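Local structure of Low molecular weight phosphotyrosine protein phosphatase 1 (Drosophila melanogaster, 7CUY) at residues 16-21 with 139-144; 22-27 with 35-40; 76-81 with 98-103; 82-87 with 93-98. The protein probably removes phosphate from tyrosine-phosphorylated proteins and small aryl or acyl phosphates, as a low molecular weight protein tyrosine phosphatase. One frame throughout, in Å; residues are numbered along the deposited sequence.

Contact 1: residues 16-21 with 139-144; sequences SPIAEV and QQCVVA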
loop_
_atom_site.group_PDB
_atom_site.type_symbol
_atom_site.label_atom_id
_atom_site.label_comp_id
_atom_site.label_asym_id
_atom_site.label_seq_id
_atom_site.Cartn_x
_atom_site.Cartn_y
_atom_site.Cartn_z
ATOM N N SER A 16 -1.047 1.016 4.369
ATOM C CA SER A 16 -1.496 0.942 2.978
ATOM C C SER A 16 -2.290 2.163 2.487
ATOM O O SER A 16 -2.289 2.419 1.277
ATOM C CB SER A 16 -2.313 -0.343 2.744
ATOM O OG SER A 16 -3.350 -0.530 3.687
ATOM N N PRO A 17 -2.994 2.930 3.335
ATOM C CA PRO A 17 -3.611 4.155 2.807
ATOM C C PRO A 17 -2.577 5.174 2.381
ATOM O O PRO A 17 -2.795 5.879 1.393
ATOM C CB PRO A 17 -4.466 4.670 3.977
ATOM C CG PRO A 17 -4.671 3.521 4.847
ATOM C CD PRO A 17 -3.426 2.687 4.725
ATOM N N ILE A 18 -1.458 5.266 3.100
ATOM C CA ILE A 18 -0.350 6.102 2.654
ATOM C C ILE A 18 0.180 5.587 1.323
ATOM O O ILE A 18 0.335 6.345 0.363
ATOM C CB ILE A 18 0.752 6.143 3.734
ATOM C CG1 ILE A 18 0.316 6.979 4.942
ATOM C CG2 ILE A 18 2.081 6.636 3.167
ATOM C CD1 ILE A 18 1.261 6.825 6.163
ATOM N N ALA A 19 0.450 4.274 1.247
ATOM C CA ALA A 19 0.982 3.688 0.021
ATOM C C ALA A 19 0.018 3.879 -1.143
ATOM O O ALA A 19 0.439 4.131 -2.281
ATOM C CB ALA A 19 1.296 2.198 0.238
ATOM N N GLU A 20 -1.280 3.779 -0.881
ATOM C CA GLU A 20 -2.251 4.039 -1.933
ATOM C C GLU A 20 -2.199 5.492 -2.381
ATOM O O GLU A 20 -2.194 5.780 -3.581
ATOM C CB GLU A 20 -3.656 3.687 -1.460
ATOM C CG GLU A 20 -4.710 4.058 -2.496
ATOM C CD GLU A 20 -6.104 4.015 -1.942
ATOM O OE1 GLU A 20 -6.264 3.741 -0.730
ATOM O OE2 GLU A 20 -7.038 4.225 -2.727
ATOM N N VAL A 21 -2.161 6.426 -1.433
ATOM C CA VAL A 21 -2.163 7.837 -1.810
ATOM C C VAL A 21 -0.844 8.214 -2.492
ATOM O O VAL A 21 -0.820 8.981 -3.475
ATOM C CB VAL A 21 -2.445 8.713 -0.576
ATOM C CG1 VAL A 21 -2.144 10.163 -0.890
ATOM C CG2 VAL A 21 -3.894 8.570 -0.135
ATOM N N GLN A 139 8.098 8.068 3.631
ATOM C CA GLN A 139 9.358 8.158 2.901
ATOM C C GLN A 139 9.644 6.875 2.129
ATOM O O GLN A 139 10.084 6.920 0.973
ATOM C CB GLN A 139 10.511 8.475 3.860
ATOM C CG GLN A 139 10.499 9.898 4.400
ATOM C CD GLN A 139 11.901 10.499 4.566
ATOM O OE1 GLN A 139 12.933 9.825 4.378
ATOM N NE2 GLN A 139 11.940 11.792 4.883
ATOM N N GLN A 140 9.392 5.718 2.746
ATOM C CA GLN A 140 9.638 4.447 2.073
ATOM C C GLN A 140 8.730 4.278 0.863
ATOM O O GLN A 140 9.185 3.887 -0.219
ATOM C CB GLN A 140 9.443 3.287 3.051
ATOM C CG GLN A 140 10.511 3.210 4.128
ATOM C CD GLN A 140 10.145 2.234 5.239
ATOM O OE1 GLN A 140 9.237 2.494 6.030
ATOM N NE2 GLN A 140 10.858 1.119 5.311
ATOM N N CYS A 141 7.440 4.558 1.032
ATOM C CA CYS A 141 6.493 4.447 -0.071
ATOM C C CYS A 141 6.862 5.369 -1.233
ATOM O O CYS A 141 6.682 5.011 -2.402
ATOM C CB CYS A 141 5.087 4.761 0.439
ATOM S SG CYS A 141 4.461 3.502 1.586
ATOM N N VAL A 142 7.333 6.576 -0.936
ATOM C CA VAL A 142 7.729 7.481 -2.012
ATOM C C VAL A 142 8.814 6.842 -2.874
ATOM O O VAL A 142 8.740 6.858 -4.112
ATOM C CB VAL A 142 8.177 8.827 -1.421
ATOM C CG1 VAL A 142 8.882 9.688 -2.486
ATOM C CG2 VAL A 142 6.977 9.556 -0.839
ATOM N N VAL A 143 9.810 6.221 -2.238
ATOM C CA VAL A 143 10.899 5.604 -2.982
ATOM C C VAL A 143 10.435 4.316 -3.658
ATOM O O VAL A 143 10.710 4.087 -4.840
ATOM C CB VAL A 143 12.104 5.359 -2.058
ATOM C CG1 VAL A 143 13.185 4.534 -2.778
ATOM C CG2 VAL A 143 12.676 6.709 -1.545
ATOM N N ALA A 144 9.741 3.450 -2.917
ATOM C CA ALA A 144 9.313 2.168 -3.470
ATOM C C ALA A 144 8.343 2.353 -4.633
ATOM O O ALA A 144 8.463 1.693 -5.671
ATOM C CB ALA A 144 8.665 1.313 -2.370
#
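C141 reaches across from helix 132-153 and lays its sulfur against A19 and I18 of helix 15-29. The two helices cover the same face of the four-stranded parallel sheet of a low molecular weight protein tyrosine phosphatase, a Rossmann-like alpha/beta fold, and here the first helix of the chain packs against the last. C141 gives the largest share of the buried surface. Its SG lies anti to the carbonyl carbon (chi1 -68°), a turn that carries the sulfur out to the neighbouring helix, where it meets both residues at once.

The CA atoms of A19 and C141 are 5.6 Å apart, and the small methyl group of A19 is consistent with so close an approach. A bulkier, branched residue, I18, stands beside it and offers only the CG2 branch, which is 4.2 Å from C141 SG. No hydrogen bond joins the segments; a weakly polar thiol, poor at hydrogen bonding, suits this buried place.

C141 also leans on V22, one turn further along helix 15-29, while A19 rests on M7 of strand 3-9. The contact lies close to the probable active site, the side chain of A19 being about 8 Å from that of C9, the probable nucleophile. The closest approach is between C141 SG and A19 CB, at 3.7 Å.

Contact 2: residues 22-27 with 35-40; sequences VMVDTL and VEVDSA
V37 sits under three side chains of helix 15-29, M23, V24 and L27, and divides its two methyl groups among them. The tight part of the contact is at CG2, which is 3.5 Å from L27 CD1. The CG2 branch of V24 slides past V37 in the opposite direction, 3.7 Å from V37 CB. M23 crosses V37 at about a right angle and touches with the middle of its chain: with CG anti to the backbone N (chi1 -173°), that atom is set against the valine, 3.8 Å from V37 CG2, and the bends further along the chain carry the sulfur off.

L27 spans two positions of the strand. Its CD1 serves V37 and also V35, where V35 CG1 is 3.8 Å away, and its CD2 lies over V35 CB at 4.0 Å. Beta-branched valines suit this strand, presenting a broad, stiff surface, whereas the longer leucine and methionine of the helix reach across to it.

V24, for all its close contact through CG2, is itself exposed, so this is the solvent side. E36 and D38 point from the other face of the strand, and D38 forms a salt bridge with R71.

Helix segment 22-27 and strand segment 35-40 run nearly antiparallel, at 167°, as usual in a beta-alpha-beta crossover: strand 3-9, the helix, then the edge strand 35-41, hydrogen-bonded alongside the first. From the helix, M23 also reaches M7 of strand 3-9, and M23, T26 and L27 pack on C145, M149 and L153 of helix 132-153.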
loop_
_atom_site.group_PDB
_atom_site.type_symbol
_atom_site.label_atom_id
_atom_site.label_comp_id
_atom_site.label_asym_id
_atom_site.label_seq_id
_atom_site.Cartn_x
_atom_site.Cartn_y
_atom_site.Cartn_z
ATOM N N VAL A 22 0.275 7.687 -1.989
ATOM C CA VAL A 22 1.559 7.999 -2.602
ATOM C C VAL A 22 1.623 7.427 -4.013
ATOM O O VAL A 22 2.148 8.069 -4.931
ATOM C CB VAL A 22 2.714 7.496 -1.712
ATOM C CG1 VAL A 22 4.027 7.530 -2.456
ATOM C CG2 VAL A 22 2.817 8.333 -0.441
ATOM N N MET A 23 1.065 6.226 -4.226
ATOM C CA MET A 23 1.123 5.638 -5.564
ATOM C C MET A 23 0.324 6.478 -6.555
ATOM O O MET A 23 0.784 6.730 -7.679
ATOM C CB MET A 23 0.621 4.194 -5.536
ATOM C CG MET A 23 0.779 3.407 -6.849
ATOM S SD MET A 23 2.478 2.809 -7.159
ATOM C CE MET A 23 3.011 4.010 -8.320
ATOM N N VAL A 24 -0.855 6.952 -6.146
ATOM C CA VAL A 24 -1.662 7.783 -7.031
ATOM C C VAL A 24 -0.932 9.085 -7.342
ATOM O O VAL A 24 -0.863 9.510 -8.496
ATOM C CB VAL A 24 -3.053 8.032 -6.421
ATOM C CG1 VAL A 24 -3.777 9.135 -7.166
ATOM C CG2 VAL A 24 -3.861 6.763 -6.505
ATOM N N ASP A 25 -0.350 9.713 -6.319
ATOM C CA ASP A 25 0.456 10.911 -6.526
ATOM C C ASP A 25 1.654 10.627 -7.417
ATOM O O ASP A 25 2.022 11.448 -8.270
ATOM C CB ASP A 25 0.918 11.454 -5.179
ATOM C CG ASP A 25 1.687 12.754 -5.308
ATOM O OD1 ASP A 25 1.237 13.633 -6.085
ATOM O OD2 ASP A 25 2.736 12.893 -4.631
ATOM N N THR A 26 2.272 9.465 -7.242
ATOM C CA THR A 26 3.421 9.112 -8.056
ATOM C C THR A 26 3.022 8.924 -9.513
ATOM O O THR A 26 3.707 9.412 -10.421
ATOM C CB THR A 26 4.063 7.850 -7.481
ATOM O OG1 THR A 26 4.652 8.169 -6.219
ATOM C CG2 THR A 26 5.112 7.291 -8.410
ATOM N N LEU A 27 1.917 8.229 -9.761
ATOM C CA LEU A 27 1.431 8.097 -11.130
ATOM C C LEU A 27 1.083 9.453 -11.738
ATOM O O LEU A 27 1.340 9.681 -12.925
ATOM C CB LEU A 27 0.203 7.189 -11.170
ATOM C CG LEU A 27 0.471 5.753 -10.719
ATOM C CD1 LEU A 27 -0.841 5.107 -10.268
ATOM C CD2 LEU A 27 1.162 4.943 -11.825
ATOM N N VAL A 35 -3.561 3.413 -14.796
ATOM C CA VAL A 35 -3.277 2.591 -13.619
ATOM C C VAL A 35 -4.207 3.037 -12.496
ATOM O O VAL A 35 -4.183 4.205 -12.095
ATOM C CB VAL A 35 -1.806 2.686 -13.166
ATOM C CG1 VAL A 35 -1.566 1.779 -11.948
ATOM C CG2 VAL A 35 -0.838 2.332 -14.298
ATOM N N GLU A 36 -5.018 2.112 -11.991
ATOM C CA GLU A 36 -5.918 2.349 -10.866
ATOM C C GLU A 36 -5.298 1.771 -9.599
ATOM O O GLU A 36 -4.633 0.737 -9.648
ATOM C CB GLU A 36 -7.291 1.719 -11.144
ATOM C CG GLU A 36 -8.205 1.535 -9.931
ATOM C CD GLU A 36 -9.223 0.392 -10.126
ATOM O OE1 GLU A 36 -10.059 0.488 -11.062
ATOM O OE2 GLU A 36 -9.176 -0.594 -9.349
ATOM N N VAL A 37 -5.491 2.459 -8.476
ATOM C CA VAL A 37 -4.906 2.088 -7.195
ATOM C C VAL A 37 -6.009 2.029 -6.141
ATOM O O VAL A 37 -6.866 2.909 -6.085
ATOM C CB VAL A 37 -3.808 3.079 -6.756
ATOM C CG1 VAL A 37 -2.997 2.501 -5.600
ATOM C CG2 VAL A 37 -2.889 3.453 -7.938
ATOM N N ASP A 38 -5.961 1.008 -5.285
ATOM C CA ASP A 38 -6.915 0.809 -4.199
ATOM C C ASP A 38 -6.111 0.295 -3.016
ATOM O O ASP A 38 -4.918 0.004 -3.152
ATOM C CB ASP A 38 -8.024 -0.154 -4.634
ATOM C CG ASP A 38 -9.232 -0.182 -3.673
ATOM O OD1 ASP A 38 -9.474 0.802 -2.936
ATOM O OD2 ASP A 38 -9.970 -1.205 -3.690
ATOM N N SER A 39 -6.734 0.208 -1.838
ATOM C CA SER A 39 -6.069 -0.441 -0.708
ATOM C C SER A 39 -7.095 -1.220 0.111
ATOM O O SER A 39 -8.294 -0.958 0.028
ATOM C CB SER A 39 -5.316 0.568 0.179
ATOM O OG SER A 39 -6.213 1.483 0.789
ATOM N N ALA A 40 -6.627 -2.201 0.887
ATOM C CA ALA A 40 -7.549 -2.942 1.747
ATOM C C ALA A 40 -6.785 -3.626 2.880
ATOM O O ALA A 40 -5.550 -3.623 2.919
ATOM C CB ALA A 40 -8.367 -3.960 0.943
#

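Contact 3: residues 76-81 with 98-103; sequences QDFSEF and LAPKGS
The ring of F78 lies flat against the backbone of A99, so that A99 CA stands over the centre of one face. This is a CH-pi contact, 3.6 Å from A99 CA to the centroid of the F78 ring and 12° off the ring normal. It joins the short helix 77-80, just ahead of strand 83-86, to the connection that leaves helix 89-98 and leads to strand 106-109 in the alpha/beta fold.

L98, P100 and S103 also gather round the ring. The A99 methyl group lies along one flank, its CB 3.5 Å from F78 CE1. L98 crosses F78 at about a right angle and approaches the far end of the ring, where L98 CB is 3.7 Å from F78 CZ. P100 comes in obliquely beside the opposite flank, with its CD 3.8 Å from F78 CD2. A phenylalanine suits this place because one flat, apolar group can serve three successive residues. Alanine in turn lets the backbone come down onto the face, and proline stiffens the chain as it turns away.

Beyond the ring, I73 and L107 also touch F78, tying the contact to the edge strand 106-109. Nearer the backbone, S103 CB packs 3.5 Å from F78 O. S103 closes a type II beta turn that starts at P100, in which G102 takes the positive phi that glycine tolerates most easily. P100 O accepts both S103 N and the hydroxyl, S103 OG approaching it in the carbonyl plane at 2.6 Å.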
loop_
_atom_site.group_PDB
_atom_site.type_symbol
_atom_site.label_atom_id
_atom_site.label_comp_id
_atom_site.label_asym_id
_atom_site.label_seq_id
_atom_site.Cartn_x
_atom_site.Cartn_y
_atom_site.Cartn_z
ATOM N N GLN A 76 -12.057 -12.167 -4.522
ATOM C CA GLN A 76 -12.142 -11.701 -5.902
ATOM C C GLN A 76 -11.087 -10.642 -6.211
ATOM O O GLN A 76 -10.811 -10.391 -7.390
ATOM C CB GLN A 76 -13.532 -11.159 -6.225
ATOM C CG GLN A 76 -13.736 -9.688 -5.897
ATOM C CD GLN A 76 -14.908 -9.079 -6.644
ATOM O OE1 GLN A 76 -15.990 -8.874 -6.075
ATOM N NE2 GLN A 76 -14.695 -8.771 -7.927
ATOM N N ASP A 77 -10.493 -10.024 -5.178
ATOM C CA ASP A 77 -9.365 -9.125 -5.395
ATOM C C ASP A 77 -8.254 -9.825 -6.157
ATOM O O ASP A 77 -7.623 -9.228 -7.030
ATOM C CB ASP A 77 -8.822 -8.604 -4.067
ATOM C CG ASP A 77 -9.731 -7.586 -3.411
ATOM O OD1 ASP A 77 -10.427 -6.827 -4.123
ATOM O OD2 ASP A 77 -9.751 -7.544 -2.165
ATOM N N PHE A 78 -8.007 -11.102 -5.857
ATOM C CA PHE A 78 -6.896 -11.771 -6.525
ATOM C C PHE A 78 -7.174 -12.025 -8.000
ATOM O O PHE A 78 -6.239 -12.352 -8.733
ATOM C CB PHE A 78 -6.553 -13.083 -5.820
ATOM C CG PHE A 78 -6.076 -12.897 -4.408
ATOM C CD1 PHE A 78 -4.722 -12.773 -4.125
ATOM C CD2 PHE A 78 -6.984 -12.829 -3.366
ATOM C CE1 PHE A 78 -4.280 -12.587 -2.822
ATOM C CE2 PHE A 78 -6.554 -12.654 -2.059
ATOM C CZ PHE A 78 -5.205 -12.536 -1.787
ATOM N N SER A 79 -8.418 -11.871 -8.451
ATOM C CA SER A 79 -8.731 -11.916 -9.876
ATOM C C SER A 79 -8.897 -10.540 -10.503
ATOM O O SER A 79 -8.794 -10.422 -11.728
ATOM C CB SER A 79 -10.021 -12.707 -10.127
ATOM O OG SER A 79 -9.901 -14.054 -9.715
ATOM N N GLU A 80 -9.160 -9.501 -9.706
ATOM C CA GLU A 80 -9.327 -8.169 -10.268
ATOM C C GLU A 80 -8.008 -7.406 -10.410
ATOM O O GLU A 80 -7.824 -6.665 -11.387
ATOM C CB GLU A 80 -10.308 -7.354 -9.417
ATOM C CG GLU A 80 -10.534 -5.932 -9.982
ATOM C CD GLU A 80 -11.542 -5.094 -9.184
ATOM O OE1 GLU A 80 -12.454 -5.683 -8.555
ATOM O OE2 GLU A 80 -11.427 -3.847 -9.218
ATOM N N PHE A 81 -7.082 -7.550 -9.465
ATOM C CA PHE A 81 -5.886 -6.714 -9.467
ATOM C C PHE A 81 -4.709 -7.431 -10.115
ATOM O O PHE A 81 -4.531 -8.641 -9.959
ATOM C CB PHE A 81 -5.536 -6.264 -8.043
ATOM C CG PHE A 81 -6.550 -5.328 -7.470
ATOM C CD1 PHE A 81 -7.652 -5.813 -6.796
ATOM C CD2 PHE A 81 -6.433 -3.957 -7.661
ATOM C CE1 PHE A 81 -8.608 -4.945 -6.289
ATOM C CE2 PHE A 81 -7.385 -3.077 -7.165
ATOM C CZ PHE A 81 -8.475 -3.567 -6.478
ATOM N N LEU A 98 -4.240 -16.523 1.436
ATOM C CA LEU A 98 -5.533 -16.095 0.906
ATOM C C LEU A 98 -5.682 -16.287 -0.606
ATOM O O LEU A 98 -6.789 -16.559 -1.079
ATOM C CB LEU A 98 -5.771 -14.630 1.253
ATOM C CG LEU A 98 -6.209 -14.387 2.696
ATOM C CD1 LEU A 98 -6.084 -12.901 3.042
ATOM C CD2 LEU A 98 -7.636 -14.863 2.851
ATOM N N ALA A 99 -4.609 -16.126 -1.376
ATOM C CA ALA A 99 -4.679 -16.142 -2.836
ATOM C C ALA A 99 -5.179 -17.485 -3.365
ATOM O O ALA A 99 -4.567 -18.518 -3.069
ATOM C CB ALA A 99 -3.290 -15.861 -3.413
ATOM N N PRO A 100 -6.252 -17.528 -4.144
ATOM C CA PRO A 100 -6.569 -18.785 -4.837
ATOM C C PRO A 100 -5.434 -19.175 -5.768
ATOM O O PRO A 100 -4.917 -18.353 -6.529
ATOM C CB PRO A 100 -7.861 -18.470 -5.600
ATOM C CG PRO A 100 -8.159 -17.033 -5.358
ATOM C CD PRO A 100 -7.337 -16.541 -4.227
ATOM N N LYS A 101 -5.020 -20.436 -5.678
ATOM C CA LYS A 101 -3.928 -20.925 -6.505
ATOM C C LYS A 101 -4.228 -20.702 -7.976
ATOM O O LYS A 101 -5.285 -21.098 -8.475
ATOM C CB LYS A 101 -3.688 -22.412 -6.253
ATOM C CG LYS A 101 -2.790 -23.060 -7.300
ATOM C CD LYS A 101 -2.294 -24.406 -6.805
ATOM C CE LYS A 101 -1.258 -25.001 -7.752
ATOM N NZ LYS A 101 -1.508 -26.457 -7.950
ATOM N N GLY A 102 -3.284 -20.066 -8.670
ATOM C CA GLY A 102 -3.441 -19.787 -10.074
ATOM C C GLY A 102 -4.162 -18.508 -10.399
ATOM O O GLY A 102 -4.402 -18.250 -11.585
ATOM N N SER A 103 -4.532 -17.709 -9.395
ATOM C CA SER A 103 -5.161 -16.419 -9.653
ATOM C C SER A 103 -4.158 -15.454 -10.286
ATOM O O SER A 103 -2.945 -15.576 -10.106
ATOM C CB SER A 103 -5.717 -15.817 -8.362
ATOM O OG SER A 103 -4.769 -15.903 -7.310
#

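Contact 4: residues 82-87 with 93-98; sequences DYIFGM and SELRRL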
loop_
_atom_site.group_PDB
_atom_site.type_symbol
_atom_site.label_atom_id
_atom_site.label_comp_id
_atom_site.label_asym_id
_atom_site.label_seq_id
_atom_site.Cartn_x
_atom_site.Cartn_y
_atom_site.Cartn_z
ATOM N N ASP A 82 -3.907 -6.663 -10.854
ATOM C CA ASP A 82 -2.700 -7.187 -11.467
ATOM C C ASP A 82 -1.572 -7.317 -10.466
ATOM O O ASP A 82 -0.755 -8.237 -10.573
ATOM C CB ASP A 82 -2.273 -6.273 -12.606
ATOM C CG ASP A 82 -3.375 -6.066 -13.603
ATOM O OD1 ASP A 82 -3.563 -6.966 -14.452
ATOM O OD2 ASP A 82 -4.074 -5.029 -13.510
ATOM N N TYR A 83 -1.532 -6.421 -9.487
ATOM C CA TYR A 83 -0.480 -6.354 -8.490
ATOM C C TYR A 83 -1.117 -6.180 -7.127
ATOM O O TYR A 83 -1.943 -5.285 -6.945
ATOM C CB TYR A 83 0.457 -5.178 -8.774
ATOM C CG TYR A 83 1.032 -5.232 -10.166
ATOM C CD1 TYR A 83 2.076 -6.100 -10.466
ATOM C CD2 TYR A 83 0.528 -4.423 -11.178
ATOM C CE1 TYR A 83 2.613 -6.159 -11.754
ATOM C CE2 TYR A 83 1.039 -4.472 -12.461
ATOM C CZ TYR A 83 2.091 -5.341 -12.746
ATOM O OH TYR A 83 2.611 -5.386 -14.021
ATOM N N ILE A 84 -0.743 -7.027 -6.174
ATOM C CA ILE A 84 -1.145 -6.870 -4.782
ATOM C C ILE A 84 0.117 -6.783 -3.930
ATOM O O ILE A 84 0.979 -7.659 -4.015
ATOM C CB ILE A 84 -2.046 -8.029 -4.324
ATOM C CG1 ILE A 84 -3.274 -8.121 -5.240
ATOM C CG2 ILE A 84 -2.474 -7.807 -2.904
ATOM C CD1 ILE A 84 -4.350 -9.057 -4.769
ATOM N N PHE A 85 0.222 -5.731 -3.123
ATOM C CA PHE A 85 1.414 -5.414 -2.340
ATOM C C PHE A 85 1.161 -5.594 -0.847
ATOM O O PHE A 85 0.230 -4.998 -0.297
ATOM C CB PHE A 85 1.859 -3.960 -2.564
ATOM C CG PHE A 85 2.527 -3.703 -3.892
ATOM C CD1 PHE A 85 3.869 -3.982 -4.075
ATOM C CD2 PHE A 85 1.821 -3.148 -4.937
ATOM C CE1 PHE A 85 4.491 -3.713 -5.295
ATOM C CE2 PHE A 85 2.429 -2.895 -6.155
ATOM C CZ PHE A 85 3.765 -3.176 -6.334
ATOM N N GLY A 86 2.036 -6.371 -0.170
ATOM C CA GLY A 86 2.091 -6.336 1.275
ATOM C C GLY A 86 3.135 -5.344 1.750
ATOM O O GLY A 86 3.987 -4.899 0.991
ATOM N N MET A 87 3.066 -4.998 3.029
ATOM C CA MET A 87 4.034 -4.074 3.603
ATOM C C MET A 87 5.183 -4.766 4.331
ATOM O O MET A 87 6.293 -4.218 4.367
ATOM C CB MET A 87 3.334 -3.112 4.567
ATOM C CG MET A 87 2.177 -2.342 3.933
ATOM S SD MET A 87 2.711 -1.199 2.641
ATOM C CE MET A 87 1.791 -1.787 1.247
ATOM N N SER A 93 2.859 -13.555 4.157
ATOM C CA SER A 93 2.319 -14.860 4.556
ATOM C C SER A 93 0.801 -14.888 4.438
ATOM O O SER A 93 0.227 -15.829 3.875
ATOM C CB SER A 93 2.743 -15.196 5.989
ATOM O OG SER A 93 4.165 -15.236 6.110
ATOM N N GLU A 94 0.132 -13.846 4.944
ATOM C CA GLU A 94 -1.327 -13.790 4.872
ATOM C C GLU A 94 -1.817 -13.786 3.427
ATOM O O GLU A 94 -2.770 -14.499 3.088
ATOM C CB GLU A 94 -1.838 -12.562 5.626
ATOM C CG GLU A 94 -1.786 -12.688 7.148
ATOM C CD GLU A 94 -2.848 -13.655 7.703
ATOM O OE1 GLU A 94 -3.817 -13.198 8.362
ATOM O OE2 GLU A 94 -2.716 -14.876 7.485
ATOM N N LEU A 95 -1.189 -12.987 2.557
ATOM C CA LEU A 95 -1.621 -12.954 1.161
ATOM C C LEU A 95 -1.437 -14.311 0.490
ATOM O O LEU A 95 -2.305 -14.760 -0.278
ATOM C CB LEU A 95 -0.853 -11.868 0.390
ATOM C CG LEU A 95 -1.213 -10.423 0.733
ATOM C CD1 LEU A 95 -0.191 -9.444 0.202
ATOM C CD2 LEU A 95 -2.592 -10.097 0.205
ATOM N N ARG A 96 -0.296 -14.968 0.748
ATOM C CA ARG A 96 -0.061 -16.298 0.198
ATOM C C ARG A 96 -1.182 -17.253 0.589
ATOM O O ARG A 96 -1.693 -18.002 -0.252
ATOM C CB ARG A 96 1.286 -16.848 0.675
ATOM C CG ARG A 96 2.514 -16.391 -0.114
ATOM C CD ARG A 96 3.748 -17.283 0.183
ATOM N NE ARG A 96 4.044 -17.320 1.613
ATOM C CZ ARG A 96 3.692 -18.325 2.408
ATOM N NH1 ARG A 96 3.053 -19.375 1.891
ATOM N NH2 ARG A 96 3.968 -18.273 3.711
ATOM N N ARG A 97 -1.589 -17.242 1.857
ATOM C CA ARG A 97 -2.625 -18.196 2.240
ATOM C C ARG A 97 -3.981 -17.818 1.653
ATOM O O ARG A 97 -4.783 -18.705 1.350
ATOM C CB ARG A 97 -2.710 -18.334 3.763
ATOM C CG ARG A 97 -3.827 -17.560 4.409
ATOM C CD ARG A 97 -4.072 -17.938 5.874
ATOM N NE ARG A 97 -4.465 -16.729 6.599
ATOM C CZ ARG A 97 -5.702 -16.234 6.619
ATOM N NH1 ARG A 97 -6.679 -16.858 5.978
ATOM N NH2 ARG A 97 -5.969 -15.111 7.283
ATOM N N LEU A 98 -4.240 -16.523 1.436
ATOM C CA LEU A 98 -5.533 -16.095 0.906
ATOM C C LEU A 98 -5.682 -16.287 -0.606
ATOM O O LEU A 98 -6.789 -16.559 -1.079
ATOM C CB LEU A 98 -5.771 -14.630 1.253
ATOM C CG LEU A 98 -6.209 -14.387 2.696
ATOM C CD1 LEU A 98 -6.084 -12.901 3.042
ATOM C CD2 LEU A 98 -7.636 -14.863 2.851
#
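L95 has its CG anti to the carbonyl carbon, and this chi1 of -71° with an extended chi2 of 166° directs the two methyl groups at the strand; in I84, CG2 is the branch anti to the backbone N, and it faces L95. The two side chains pass at a slant, and I84 CG2 is 3.9 Å from L95 CD2. The other methyl group of L95 lies over the backbone: its CD1 is 3.8 Å from G86 N and 4.0 Å from G86 CA. Glycine fits here because a CB would point at the leucine and sit tightly against that methyl group.

Strand 83-86 and helix 89-98 are the first two elements of a beta-alpha-beta crossover completed by strand 106-109, and the axis of segment 93-98 lies at 142° to that of strand 83-86. F85 points to the other face of the sheet, where its ring meets F148 of helix 132-153 edge-to-face. L95 and I84 both rest on F78 as well.

Away from the sheet, the helix carries its own charge pair. R97 grips E94 side-on with two nitrogens, one to each carboxylate oxygen, and R97 NE to E94 OE2 is the shorter bond at 2.7 Å.

In the fold
Contacts 1 and 4 are buried, contact 2 is partly so, and contact 3 lies at the surface, about 17 Å between its centre and that of the chain. Contacts 1 and 2 share helix 15-29, and E20 of the first probably hydrogen-bonds S39 of the second. Contacts 3 and 4 share L98, and the F78 ring of contact 3 packs on I84. A19 and M87 link contacts 1 and 4. No hydrogen bond crosses any of the four, but they pack by different means: a cysteine sulfur between helices, aliphatic side chains in the two helix-strand contacts, with methionine in contact 2 and glycine backbone in contact 4, and an aromatic face against loop backbone at the surface.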